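Local coordinates for cyclin homolog (PDB 2F2C), which is a viral D-type cyclin that probably binds and activates a host cyclin-dependent kinase and may drive T-cell transformation and proliferation during latent infection, at residues V72-V77 against K183-P188; T53-W58 against S78-Y83; T179-A184 against G196-G201; T38-I43 against N189-S194. All coordinates share one frame; numbering follows the deposited sequence.

Interaction 1 of 4, residues V72-V77 against K183-P188; sequences VFPLSV and KALIQP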
loop_
_atom_site.group_PDB
_atom_site.type_symbol
_atom_site.label_atom_id
_atom_site.label_comp_id
_atom_site.label_asym_id
_atom_site.label_seq_id
_atom_site.Cartn_x
_atom_site.Cartn_y
_atom_site.Cartn_z
ATOM N N VAL A 72 6.212 10.748 1.680
ATOM C CA VAL A 72 6.889 10.538 2.970
ATOM C C VAL A 72 6.632 11.646 4.001
ATOM O O VAL A 72 6.392 11.383 5.193
ATOM C CB VAL A 72 8.400 10.431 2.770
ATOM C CG1 VAL A 72 9.101 10.207 4.113
ATOM C CG2 VAL A 72 8.709 9.310 1.785
ATOM N N PHE A 73 6.700 12.892 3.557
ATOM C CA PHE A 73 6.586 13.980 4.500
ATOM C C PHE A 73 5.186 14.088 5.112
ATOM O O PHE A 73 5.072 14.119 6.338
ATOM C CB PHE A 73 7.069 15.314 3.923
ATOM C CG PHE A 73 6.987 16.441 4.892
ATOM C CD1 PHE A 73 7.737 16.421 6.062
ATOM C CD2 PHE A 73 6.141 17.513 4.657
ATOM C CE1 PHE A 73 7.665 17.469 6.970
ATOM C CE2 PHE A 73 6.071 18.561 5.558
ATOM C CZ PHE A 73 6.825 18.539 6.714
ATOM N N PRO A 74 4.128 14.167 4.305
ATOM C CA PRO A 74 2.791 14.184 4.865
ATOM C C PRO A 74 2.591 13.072 5.900
ATOM O O PRO A 74 2.079 13.340 7.007
ATOM C CB PRO A 74 1.909 13.983 3.637
ATOM C CG PRO A 74 2.637 14.699 2.600
ATOM C CD PRO A 74 4.086 14.301 2.831
ATOM N N LEU A 75 3.031 11.857 5.566
ATOM C CA LEU A 75 2.800 10.705 6.436
ATOM C C LEU A 75 3.592 10.849 7.711
ATOM O O LEU A 75 3.085 10.587 8.800
ATOM C CB LEU A 75 3.149 9.408 5.725
ATOM C CG LEU A 75 2.656 8.044 6.198
ATOM C CD1 LEU A 75 3.695 7.400 7.045
ATOM C CD2 LEU A 75 1.332 8.105 6.937
ATOM N N SER A 76 4.827 11.306 7.576
ATOM C CA SER A 76 5.675 11.507 8.734
ATOM C C SER A 76 5.131 12.610 9.660
ATOM O O SER A 76 5.415 12.593 10.851
ATOM C CB SER A 76 7.091 11.840 8.278
ATOM O OG SER A 76 7.186 13.248 8.067
ATOM N N VAL A 77 4.376 13.566 9.109
ATOM C CA VAL A 77 3.662 14.574 9.903
ATOM C C VAL A 77 2.476 13.944 10.645
ATOM O O VAL A 77 2.237 14.193 11.831
ATOM C CB VAL A 77 3.148 15.716 9.014
ATOM C CG1 VAL A 77 2.246 16.641 9.783
ATOM C CG2 VAL A 77 4.302 16.524 8.458
ATOM N N LYS A 183 4.782 21.867 1.479
ATOM C CA LYS A 183 5.285 23.013 2.245
ATOM C C LYS A 183 4.224 23.572 3.197
ATOM O O LYS A 183 4.517 23.801 4.368
ATOM C CB LYS A 183 5.866 24.105 1.354
ATOM C CG LYS A 183 7.287 23.819 0.837
ATOM C CD LYS A 183 7.965 25.112 0.403
ATOM C CE LYS A 183 9.405 24.889 -0.047
ATOM N NZ LYS A 183 9.536 24.417 -1.454
ATOM N N ALA A 184 2.990 23.757 2.714
ATOM C CA ALA A 184 1.868 24.242 3.548
ATOM C C ALA A 184 1.724 23.480 4.864
ATOM O O ALA A 184 1.545 24.095 5.910
ATOM C CB ALA A 184 0.563 24.205 2.766
ATOM N N LEU A 185 1.840 22.148 4.803
ATOM C CA LEU A 185 1.710 21.263 5.977
ATOM C C LEU A 185 2.664 21.583 7.128
ATOM O O LEU A 185 2.530 21.006 8.205
ATOM C CB LEU A 185 1.889 19.794 5.580
ATOM C CG LEU A 185 0.633 19.119 5.041
ATOM C CD1 LEU A 185 0.974 17.943 4.188
ATOM C CD2 LEU A 185 -0.273 18.698 6.161
ATOM N N ILE A 186 3.634 22.466 6.894
ATOM C CA ILE A 186 4.522 22.942 7.955
ATOM C C ILE A 186 3.742 23.815 8.950
ATOM O O ILE A 186 3.975 23.769 10.164
ATOM C CB ILE A 186 5.743 23.725 7.343
ATOM C CG1 ILE A 186 6.641 22.768 6.560
ATOM C CG2 ILE A 186 6.567 24.448 8.411
ATOM C CD1 ILE A 186 7.950 23.398 6.045
ATOM N N GLN A 187 2.820 24.608 8.415
ATOM C CA GLN A 187 2.086 25.603 9.190
ATOM C C GLN A 187 0.990 24.999 10.102
ATOM O O GLN A 187 0.238 24.091 9.684
ATOM C CB GLN A 187 1.502 26.649 8.241
ATOM C CG GLN A 187 2.318 27.922 8.082
ATOM C CD GLN A 187 3.805 27.729 8.289
ATOM O OE1 GLN A 187 4.547 27.512 7.332
ATOM N NE2 GLN A 187 4.242 27.801 9.537
ATOM N N PRO A 188 0.927 25.491 11.341
ATOM C CA PRO A 188 0.017 24.983 12.383
ATOM C C PRO A 188 -1.461 24.863 11.988
ATOM O O PRO A 188 -2.085 23.824 12.225
ATOM C CB PRO A 188 0.156 26.019 13.499
ATOM C CG PRO A 188 0.879 27.215 12.857
ATOM C CD PRO A 188 1.774 26.589 11.841
#
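Phe-73 and Pro-74 pack against Leu-185 and Ile-186 in a buried, wholly apolar contact near the centre of the chain. It joins the start of helix 72-83, in the N-terminal cyclin region, to the turn that follows helix 170-184, in the C-terminal viral cyclin region. The turn is type I, from Ala-184 to Gln-187, and puts Leu-185 and Ile-186 at its two central positions.

The Leu-185 side chain crosses Pro-74 at about a right angle: its CD1 sits 4.0 Å from Pro-74 CG, near Pro-74 CB as well. A chi1 of -179° swings the Phe-73 ring away from its own backbone N and toward the turn. There its CZ comes within 4.2 Å of Ile-186 CG1, and its CE2 lies 4.4 Å from Leu-185 CB; both aliphatic groups meet the ring obliquely. Val-77 CG2, one turn on, covers one ring face, 3.7 Å above the Phe-73 plane and offset toward the rim.

Around these side chains, His-60 meets the Phe-73 ring edge-to-face and Ile-186 rests on Thr-57, both from helix 49-65, while Ala-184 packs on Val-242 and Ala-245 of helix 232-247.

Interaction 2 of 4, residues T53-W58 against S78-Y83; sequences TILLTW and SILDRY
Leu-80 is the side chain of 78-83 that reaches helix 49-65, where it touches Leu-55 and Leu-56. The contact is a small, buried leucine cluster between two helices of the N-terminal cyclin region, here still 9.5 Å apart from Leu-56 CA to Leu-80 CA, so that the leucine ends bridge the gap. Within helix 49-65, Thr-53 O takes both Thr-57 N and Thr-57 OG1 from opposite faces of its plane, the hydroxyl at 2.8 Å.

Along 78-83, Ser-78 comes first and serves its own helix: its OG accepts a bond from Arg-82 NH2 at 2.8 Å, bent to 137° at the hydrogen and 22° out of the guanidinium plane, and a weak second one from Arg-82 NE. Ile-79 turns to other helices. Leu-80 follows, its chi1 of 164° pointing the fork at the partner helix, and a single methyl, CD2, does all the touching. It lies 3.6 Å from Leu-56 CD2, the two side chains crossing at a slant, and meets Leu-55 CD2 tip to tip at 4.1 Å. Asp-81 next has a partner for each carboxylate oxygen: a salt bridge from OD2 to Arg-52 NH2 and a hydrogen bond from Trp-41 NE1 to OD1. Arg-82 NH2, besides holding Ser-78, hydrogen-bonds Thr-147 O.

Tyr-83 ends the segment among other helices, packing on Ile-97 of helix 94-109, which also meets Leu-55 through Leu-94 and Ile-79 through Ile-104, while helix 129-142 meets Ile-79 and Tyr-83 through Ile-139.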
loop_
_atom_site.group_PDB
_atom_site.type_symbol
_atom_site.label_atom_id
_atom_site.label_comp_id
_atom_site.label_asym_id
_atom_site.label_seq_id
_atom_site.Cartn_x
_atom_site.Cartn_y
_atom_site.Cartn_z
ATOM N N THR A 53 6.516 24.049 14.240
ATOM C CA THR A 53 6.875 24.672 12.957
ATOM C C THR A 53 8.366 24.560 12.586
ATOM O O THR A 53 8.703 24.347 11.415
ATOM C CB THR A 53 6.439 26.156 12.900
ATOM O OG1 THR A 53 5.144 26.320 13.491
ATOM C CG2 THR A 53 6.234 26.596 11.448
ATOM N N ILE A 54 9.247 24.726 13.571
ATOM C CA ILE A 54 10.683 24.531 13.364
ATOM C C ILE A 54 10.992 23.051 13.000
ATOM O O ILE A 54 11.671 22.770 12.008
ATOM C CB ILE A 54 11.470 25.034 14.606
ATOM C CG1 ILE A 54 11.362 26.573 14.712
ATOM C CG2 ILE A 54 12.923 24.651 14.516
ATOM C CD1 ILE A 54 11.461 27.158 16.123
ATOM N N LEU A 55 10.445 22.115 13.773
ATOM C CA LEU A 55 10.746 20.709 13.612
ATOM C C LEU A 55 10.242 20.174 12.288
ATOM O O LEU A 55 10.904 19.360 11.642
ATOM C CB LEU A 55 10.132 19.921 14.748
ATOM C CG LEU A 55 10.133 18.412 14.587
ATOM C CD1 LEU A 55 11.529 17.858 14.799
ATOM C CD2 LEU A 55 9.126 17.818 15.578
ATOM N N LEU A 56 9.063 20.628 11.880
ATOM C CA LEU A 56 8.515 20.215 10.602
ATOM C C LEU A 56 9.269 20.858 9.442
ATOM O O LEU A 56 9.331 20.277 8.358
ATOM C CB LEU A 56 7.021 20.508 10.522
ATOM C CG LEU A 56 6.101 19.657 11.403
ATOM C CD1 LEU A 56 4.652 19.979 11.062
ATOM C CD2 LEU A 56 6.369 18.150 11.219
ATOM N N THR A 57 9.848 22.042 9.677
ATOM C CA THR A 57 10.726 22.704 8.708
ATOM C C THR A 57 11.985 21.877 8.499
ATOM O O THR A 57 12.437 21.698 7.381
ATOM C CB THR A 57 11.068 24.122 9.169
ATOM O OG1 THR A 57 9.916 24.955 9.014
ATOM C CG2 THR A 57 12.061 24.767 8.245
ATOM N N TRP A 58 12.537 21.348 9.571
ATOM C CA TRP A 58 13.678 20.474 9.447
ATOM C C TRP A 58 13.271 19.145 8.794
ATOM O O TRP A 58 13.889 18.717 7.817
ATOM C CB TRP A 58 14.297 20.265 10.817
ATOM C CG TRP A 58 15.465 19.344 10.857
ATOM C CD1 TRP A 58 16.727 19.583 10.384
ATOM C CD2 TRP A 58 15.500 18.048 11.445
ATOM N NE1 TRP A 58 17.542 18.506 10.633
ATOM C CE2 TRP A 58 16.812 17.546 11.282
ATOM C CE3 TRP A 58 14.556 17.253 12.098
ATOM C CZ2 TRP A 58 17.194 16.286 11.743
ATOM C CZ3 TRP A 58 14.928 15.997 12.547
ATOM C CH2 TRP A 58 16.236 15.524 12.371
ATOM N N SER A 78 1.731 13.115 9.923
ATOM C CA SER A 78 0.607 12.418 10.469
ATOM C C SER A 78 1.051 11.588 11.645
ATOM O O SER A 78 0.467 11.703 12.730
ATOM C CB SER A 78 0.010 11.523 9.416
ATOM O OG SER A 78 -1.135 10.886 9.947
ATOM N N ILE A 79 2.095 10.777 11.448
ATOM C CA ILE A 79 2.612 9.911 12.519
ATOM C C ILE A 79 2.976 10.733 13.739
ATOM O O ILE A 79 2.654 10.345 14.860
ATOM C CB ILE A 79 3.830 9.085 12.059
ATOM C CG1 ILE A 79 3.414 7.955 11.115
ATOM C CG2 ILE A 79 4.556 8.475 13.249
ATOM C CD1 ILE A 79 4.595 7.277 10.482
ATOM N N LEU A 80 3.626 11.875 13.503
ATOM C CA LEU A 80 4.092 12.760 14.578
ATOM C C LEU A 80 2.925 13.235 15.426
ATOM O O LEU A 80 2.931 13.020 16.638
ATOM C CB LEU A 80 4.896 13.945 14.033
ATOM C CG LEU A 80 5.122 15.143 14.979
ATOM C CD1 LEU A 80 6.163 14.834 16.066
ATOM C CD2 LEU A 80 5.504 16.428 14.229
ATOM N N ASP A 81 1.918 13.843 14.796
ATOM C CA ASP A 81 0.736 14.328 15.540
ATOM C C ASP A 81 0.028 13.216 16.310
ATOM O O ASP A 81 -0.130 13.311 17.530
ATOM C CB ASP A 81 -0.251 15.062 14.628
ATOM C CG ASP A 81 0.338 16.331 14.035
ATOM O OD1 ASP A 81 1.212 16.951 14.690
ATOM O OD2 ASP A 81 -0.010 16.773 12.909
ATOM N N ARG A 82 -0.376 12.160 15.602
ATOM C CA ARG A 82 -0.979 10.990 16.237
ATOM C C ARG A 82 -0.184 10.554 17.452
ATOM O O ARG A 82 -0.747 10.409 18.531
ATOM C CB ARG A 82 -1.086 9.827 15.254
ATOM C CG ARG A 82 -2.314 9.862 14.365
ATOM C CD ARG A 82 -2.416 8.676 13.422
ATOM N NE ARG A 82 -1.591 8.864 12.233
ATOM C CZ ARG A 82 -1.180 7.887 11.430
ATOM N NH1 ARG A 82 -1.502 6.619 11.687
ATOM N NH2 ARG A 82 -0.437 8.178 10.360
ATOM N N TYR A 83 1.124 10.364 17.274
ATOM C CA TYR A 83 2.021 9.962 18.360
ATOM C C TYR A 83 1.977 10.932 19.526
ATOM O O TYR A 83 2.035 10.521 20.682
ATOM C CB TYR A 83 3.470 9.817 17.880
ATOM C CG TYR A 83 4.422 9.495 19.006
ATOM C CD1 TYR A 83 4.435 8.222 19.588
ATOM C CD2 TYR A 83 5.282 10.467 19.526
ATOM C CE1 TYR A 83 5.297 7.921 20.666
ATOM C CE2 TYR A 83 6.152 10.178 20.601
ATOM C CZ TYR A 83 6.152 8.903 21.164
ATOM O OH TYR A 83 7.002 8.591 22.202
#

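Interaction 3 of 4, residues T179-A184 against G196-G201; sequences TTICKA and GLICAG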
loop_
_atom_site.group_PDB
_atom_site.type_symbol
_atom_site.label_atom_id
_atom_site.label_comp_id
_atom_site.label_asym_id
_atom_site.label_seq_id
_atom_site.Cartn_x
_atom_site.Cartn_y
_atom_site.Cartn_z
ATOM N N THR A 179 4.429 19.690 -4.176
ATOM C CA THR A 179 5.419 20.570 -3.580
ATOM C C THR A 179 4.694 21.596 -2.723
ATOM O O THR A 179 5.025 21.780 -1.550
ATOM C CB THR A 179 6.239 21.290 -4.657
ATOM O OG1 THR A 179 6.833 20.333 -5.537
ATOM C CG2 THR A 179 7.444 21.988 -4.024
ATOM N N THR A 180 3.699 22.248 -3.322
ATOM C CA THR A 180 2.822 23.192 -2.634
ATOM C C THR A 180 2.137 22.601 -1.385
ATOM O O THR A 180 2.146 23.214 -0.304
ATOM C CB THR A 180 1.773 23.708 -3.627
ATOM O OG1 THR A 180 2.433 24.329 -4.738
ATOM C CG2 THR A 180 0.937 24.829 -3.004
ATOM N N ILE A 181 1.550 21.414 -1.521
ATOM C CA ILE A 181 0.922 20.791 -0.351
ATOM C C ILE A 181 1.957 20.492 0.756
ATOM O O ILE A 181 1.762 20.908 1.909
ATOM C CB ILE A 181 0.078 19.560 -0.741
ATOM C CG1 ILE A 181 -1.229 20.012 -1.372
ATOM C CG2 ILE A 181 -0.264 18.769 0.457
ATOM C CD1 ILE A 181 -1.715 19.099 -2.471
ATOM N N CYS A 182 3.063 19.827 0.389
ATOM C CA CYS A 182 4.123 19.500 1.350
ATOM C C CYS A 182 4.697 20.693 2.096
ATOM O O CYS A 182 5.066 20.549 3.249
ATOM C CB CYS A 182 5.251 18.735 0.707
ATOM S SG CYS A 182 4.833 17.034 0.313
ATOM N N LYS A 183 4.782 21.867 1.479
ATOM C CA LYS A 183 5.285 23.013 2.245
ATOM C C LYS A 183 4.224 23.572 3.197
ATOM O O LYS A 183 4.517 23.801 4.368
ATOM C CB LYS A 183 5.866 24.105 1.354
ATOM C CG LYS A 183 7.287 23.819 0.837
ATOM C CD LYS A 183 7.965 25.112 0.403
ATOM C CE LYS A 183 9.405 24.889 -0.047
ATOM N NZ LYS A 183 9.536 24.417 -1.454
ATOM N N ALA A 184 2.990 23.757 2.714
ATOM C CA ALA A 184 1.868 24.242 3.548
ATOM C C ALA A 184 1.724 23.480 4.864
ATOM O O ALA A 184 1.545 24.095 5.910
ATOM C CB ALA A 184 0.563 24.205 2.766
ATOM N N GLY A 196 -8.510 15.914 2.158
ATOM C CA GLY A 196 -9.100 16.219 0.862
ATOM C C GLY A 196 -9.179 17.713 0.640
ATOM O O GLY A 196 -8.959 18.181 -0.466
ATOM N N LEU A 197 -9.497 18.471 1.686
ATOM C CA LEU A 197 -9.531 19.924 1.563
ATOM C C LEU A 197 -8.139 20.526 1.341
ATOM O O LEU A 197 -7.950 21.312 0.401
ATOM C CB LEU A 197 -10.234 20.575 2.756
ATOM C CG LEU A 197 -11.762 20.564 2.680
ATOM C CD1 LEU A 197 -12.370 21.083 3.979
ATOM C CD2 LEU A 197 -12.275 21.339 1.456
ATOM N N ILE A 198 -7.172 20.162 2.189
ATOM C CA ILE A 198 -5.785 20.576 1.964
ATOM C C ILE A 198 -5.406 20.380 0.489
ATOM O O ILE A 198 -4.906 21.303 -0.162
ATOM C CB ILE A 198 -4.824 19.780 2.845
ATOM C CG1 ILE A 198 -5.170 19.929 4.326
ATOM C CG2 ILE A 198 -3.377 20.187 2.562
ATOM C CD1 ILE A 198 -4.525 18.832 5.182
ATOM N N CYS A 199 -5.680 19.179 -0.033
ATOM C CA CYS A 199 -5.378 18.833 -1.417
ATOM C C CYS A 199 -6.093 19.701 -2.427
ATOM O O CYS A 199 -5.450 20.277 -3.272
ATOM C CB CYS A 199 -5.732 17.390 -1.717
ATOM S SG CYS A 199 -5.193 16.976 -3.394
ATOM N N ALA A 200 -7.420 19.751 -2.365
ATOM C CA ALA A 200 -8.209 20.703 -3.149
ATOM C C ALA A 200 -7.539 22.078 -3.223
ATOM O O ALA A 200 -7.379 22.643 -4.306
ATOM C CB ALA A 200 -9.640 20.852 -2.547
ATOM N N GLY A 201 -7.168 22.611 -2.063
ATOM C CA GLY A 201 -6.543 23.917 -1.976
ATOM C C GLY A 201 -5.207 23.943 -2.698
ATOM O O GLY A 201 -4.950 24.854 -3.497
#
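Ile-181 lies against Ile-198 and Cys-199, a close helix-helix contact of the all-helical cyclin fold, within the C-terminal viral cyclin region. Helices 170-184 and 195-208 approach to 6.7 Å between Ile-181 CA and Cys-199 CA, near enough for one isoleucine to reach the opposing backbone.

The two branches of Ile-181 divide the work. Its short branch, CG2, faces the matching methyl of Ile-198, CG2 to CG2 at 4.0 Å. The two isoleucines run at a slant to one another and meet through these methyls. The longer branch of Ile-181, CG1 and CD1, is set beside the backbone N (chi1 -76°) and passes over the main chain of the partner helix. Its CG1 comes to 4.1 Å from Ile-198 O, and the terminal CD1 rests 3.8 Å from Cys-199 CA, with Cys-199 O close by. Because the CB of Cys-199 points away from helix 170-184, the residue is touched mainly at its backbone, with SG adding to the contact. Van der Waals contacts alone join the two segments.

Leu-156 of helix 156-162 packs on both Ile-181 and Cys-199, and Leu-159 of the same helix adds to the cover over the cysteine. The thiol also touches the end of the isoleucine: Cys-199 SG lies 4.2 Å from Ile-181 CD1.

Interaction 4 of 4, residues T38-I43 against N189-S194; sequences TSLWEI and NIALLS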
loop_
_atom_site.group_PDB
_atom_site.type_symbol
_atom_site.label_atom_id
_atom_site.label_comp_id
_atom_site.label_asym_id
_atom_site.label_seq_id
_atom_site.Cartn_x
_atom_site.Cartn_y
_atom_site.Cartn_z
ATOM N N THR A 38 -9.500 19.076 17.294
ATOM C CA THR A 38 -9.989 20.419 17.606
ATOM C C THR A 38 -8.810 21.349 17.918
ATOM O O THR A 38 -8.721 22.460 17.381
ATOM C CB THR A 38 -11.018 20.428 18.773
ATOM O OG1 THR A 38 -10.403 19.940 19.975
ATOM C CG2 THR A 38 -12.192 19.458 18.510
ATOM N N SER A 39 -7.903 20.881 18.774
ATOM C CA SER A 39 -6.799 21.709 19.259
ATOM C C SER A 39 -5.439 21.015 19.151
ATOM O O SER A 39 -5.158 20.056 19.882
ATOM C CB SER A 39 -7.047 22.123 20.700
ATOM O OG SER A 39 -5.964 22.902 21.147
ATOM N N LEU A 40 -4.589 21.525 18.263
ATOM C CA LEU A 40 -3.341 20.852 17.922
ATOM C C LEU A 40 -2.383 20.765 19.104
ATOM O O LEU A 40 -2.111 21.776 19.756
ATOM C CB LEU A 40 -2.671 21.542 16.733
ATOM C CG LEU A 40 -1.430 20.880 16.148
ATOM C CD1 LEU A 40 -1.788 19.534 15.529
ATOM C CD2 LEU A 40 -0.823 21.810 15.120
ATOM N N TRP A 41 -1.894 19.544 19.357
ATOM C CA TRP A 41 -0.894 19.237 20.399
ATOM C C TRP A 41 -1.361 19.543 21.825
ATOM O O TRP A 41 -0.536 19.727 22.721
ATOM C CB TRP A 41 0.440 19.954 20.106
ATOM C CG TRP A 41 1.304 19.287 19.061
ATOM C CD1 TRP A 41 0.890 18.450 18.061
ATOM C CD2 TRP A 41 2.725 19.430 18.900
ATOM N NE1 TRP A 41 1.965 18.042 17.307
ATOM C CE2 TRP A 41 3.104 18.634 17.792
ATOM C CE3 TRP A 41 3.721 20.138 19.587
ATOM C CZ2 TRP A 41 4.433 18.531 17.354
ATOM C CZ3 TRP A 41 5.039 20.032 19.153
ATOM C CH2 TRP A 41 5.382 19.233 18.047
ATOM N N GLU A 42 -2.681 19.564 22.025
ATOM C CA GLU A 42 -3.308 20.021 23.277
ATOM C C GLU A 42 -2.877 19.276 24.541
ATOM O O GLU A 42 -2.833 19.859 25.614
ATOM C CB GLU A 42 -4.816 20.006 23.140
ATOM N N ILE A 43 -2.547 17.998 24.396
ATOM C CA ILE A 43 -2.137 17.126 25.502
ATOM C C ILE A 43 -0.728 17.432 26.012
ATOM O O ILE A 43 -0.231 16.756 26.911
ATOM C CB ILE A 43 -2.247 15.639 25.034
ATOM C CG1 ILE A 43 -3.714 15.206 25.014
ATOM C CG2 ILE A 43 -1.422 14.686 25.919
ATOM C CD1 ILE A 43 -4.083 14.321 23.844
ATOM N N ASN A 189 -2.011 25.907 11.381
ATOM C CA ASN A 189 -3.423 25.940 11.025
ATOM C C ASN A 189 -3.818 24.975 9.890
ATOM O O ASN A 189 -4.989 24.877 9.526
ATOM C CB ASN A 189 -3.818 27.372 10.667
ATOM C CG ASN A 189 -3.226 27.822 9.343
ATOM O OD1 ASN A 189 -2.085 27.486 9.004
ATOM N ND2 ASN A 189 -4.006 28.574 8.579
ATOM N N ILE A 190 -2.861 24.247 9.337
ATOM C CA ILE A 190 -3.172 23.351 8.233
ATOM C C ILE A 190 -3.465 21.970 8.795
ATOM O O ILE A 190 -4.173 21.169 8.183
ATOM C CB ILE A 190 -1.996 23.337 7.186
ATOM C CG1 ILE A 190 -1.805 24.730 6.561
ATOM C CG2 ILE A 190 -2.226 22.344 6.070
ATOM C CD1 ILE A 190 -3.102 25.413 6.032
ATOM N N ALA A 191 -2.934 21.701 9.986
ATOM C CA ALA A 191 -2.997 20.354 10.573
ATOM C C ALA A 191 -4.435 19.889 10.787
ATOM O O ALA A 191 -4.729 18.692 10.693
ATOM C CB ALA A 191 -2.228 20.311 11.887
ATOM N N LEU A 192 -5.321 20.849 11.056
ATOM C CA LEU A 192 -6.688 20.563 11.443
ATOM C C LEU A 192 -7.623 20.319 10.250
ATOM O O LEU A 192 -8.717 19.793 10.425
ATOM C CB LEU A 192 -7.237 21.696 12.332
ATOM C CG LEU A 192 -6.399 22.380 13.443
ATOM C CD1 LEU A 192 -7.285 23.235 14.383
ATOM C CD2 LEU A 192 -5.567 21.399 14.279
ATOM N N LEU A 193 -7.211 20.694 9.048
ATOM C CA LEU A 193 -8.077 20.540 7.879
ATOM C C LEU A 193 -8.079 19.107 7.365
ATOM O O LEU A 193 -7.134 18.351 7.583
ATOM C CB LEU A 193 -7.686 21.507 6.765
ATOM C CG LEU A 193 -7.432 22.944 7.231
ATOM C CD1 LEU A 193 -6.479 23.658 6.284
ATOM C CD2 LEU A 193 -8.725 23.744 7.447
ATOM N N SER A 194 -9.156 18.718 6.696
ATOM C CA SER A 194 -9.265 17.354 6.232
ATOM C C SER A 194 -8.390 17.207 4.990
ATOM O O SER A 194 -8.293 18.135 4.173
ATOM C CB SER A 194 -10.729 16.972 5.982
ATOM O OG SER A 194 -11.071 17.036 4.609
#
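Leu-40 meets Ala-191 and Leu-192 at the surface, where the loop before helix 49-65 comes up against the loop between helices 170-184 and 195-208. This mainly apolar contact joins two loops that are far apart in sequence, one from the N-terminal and one from the C-terminal cyclin region.

Starting at its CB, Leu-40 is met at once: Leu-192 CD2 lies 3.8 Å from Leu-40 CB and also comes near the backbone N of Leu-40. From CB the chain goes on with CG anti to the backbone N (chi1 -174°), carrying the fork toward Ala-191. Both prongs end on the same small methyl, Leu-40 CD1 at 3.7 Å from Ala-191 CB and CD2 at 3.8 Å, so that the alanine sits against the forked end. Leu-192 forks as well: while its CD2 lies by Leu-40, its CD1 packs on the carbonyl oxygen of Thr-38 at 3.4 Å.

Turns present these residues. Leu-40 and Trp-41 are the central pair of a type II turn, with Trp-41 in the left-handed region (phi 62°), and Ala-191 and Leu-192 are the central pair of a type I turn from Ile-190 to Leu-193.

Among the neighbouring helices, Arg-52 of helix 49-65 touches both Leu-40 and Ala-191, Asp-81 of helix 72-83 lies against Leu-40, and Val-238 of helix 232-247 packs on Leu-193.

In the fold
Interactions 1 and 4 bridge the N-terminal and C-terminal cyclin regions, whereas interactions 2 and 3 each lie within one. Interaction 1 is the middle piece: its centre is about 7 Å from that of interaction 2, sharing helix 72-83, and about 9 Å from that of interaction 3, sharing Lys-183 and Ala-184. Interactions 2 and 3 do not touch. Phe-73 reaches both, with CZ 3.5 Å from Leu-56 O and CE2 near Cys-182 O. Interaction 4, its centre about 12 Å from that of interaction 1, touches it where Pro-188 O lies 3.7 Å from Leu-40 CD2, interaction 2 where Trp-41 CZ2 packs 3.9 Å from Leu-80 CD2, and interaction 3 where Ile-198 CD1 lies 3.6 Å from Leu-193 O.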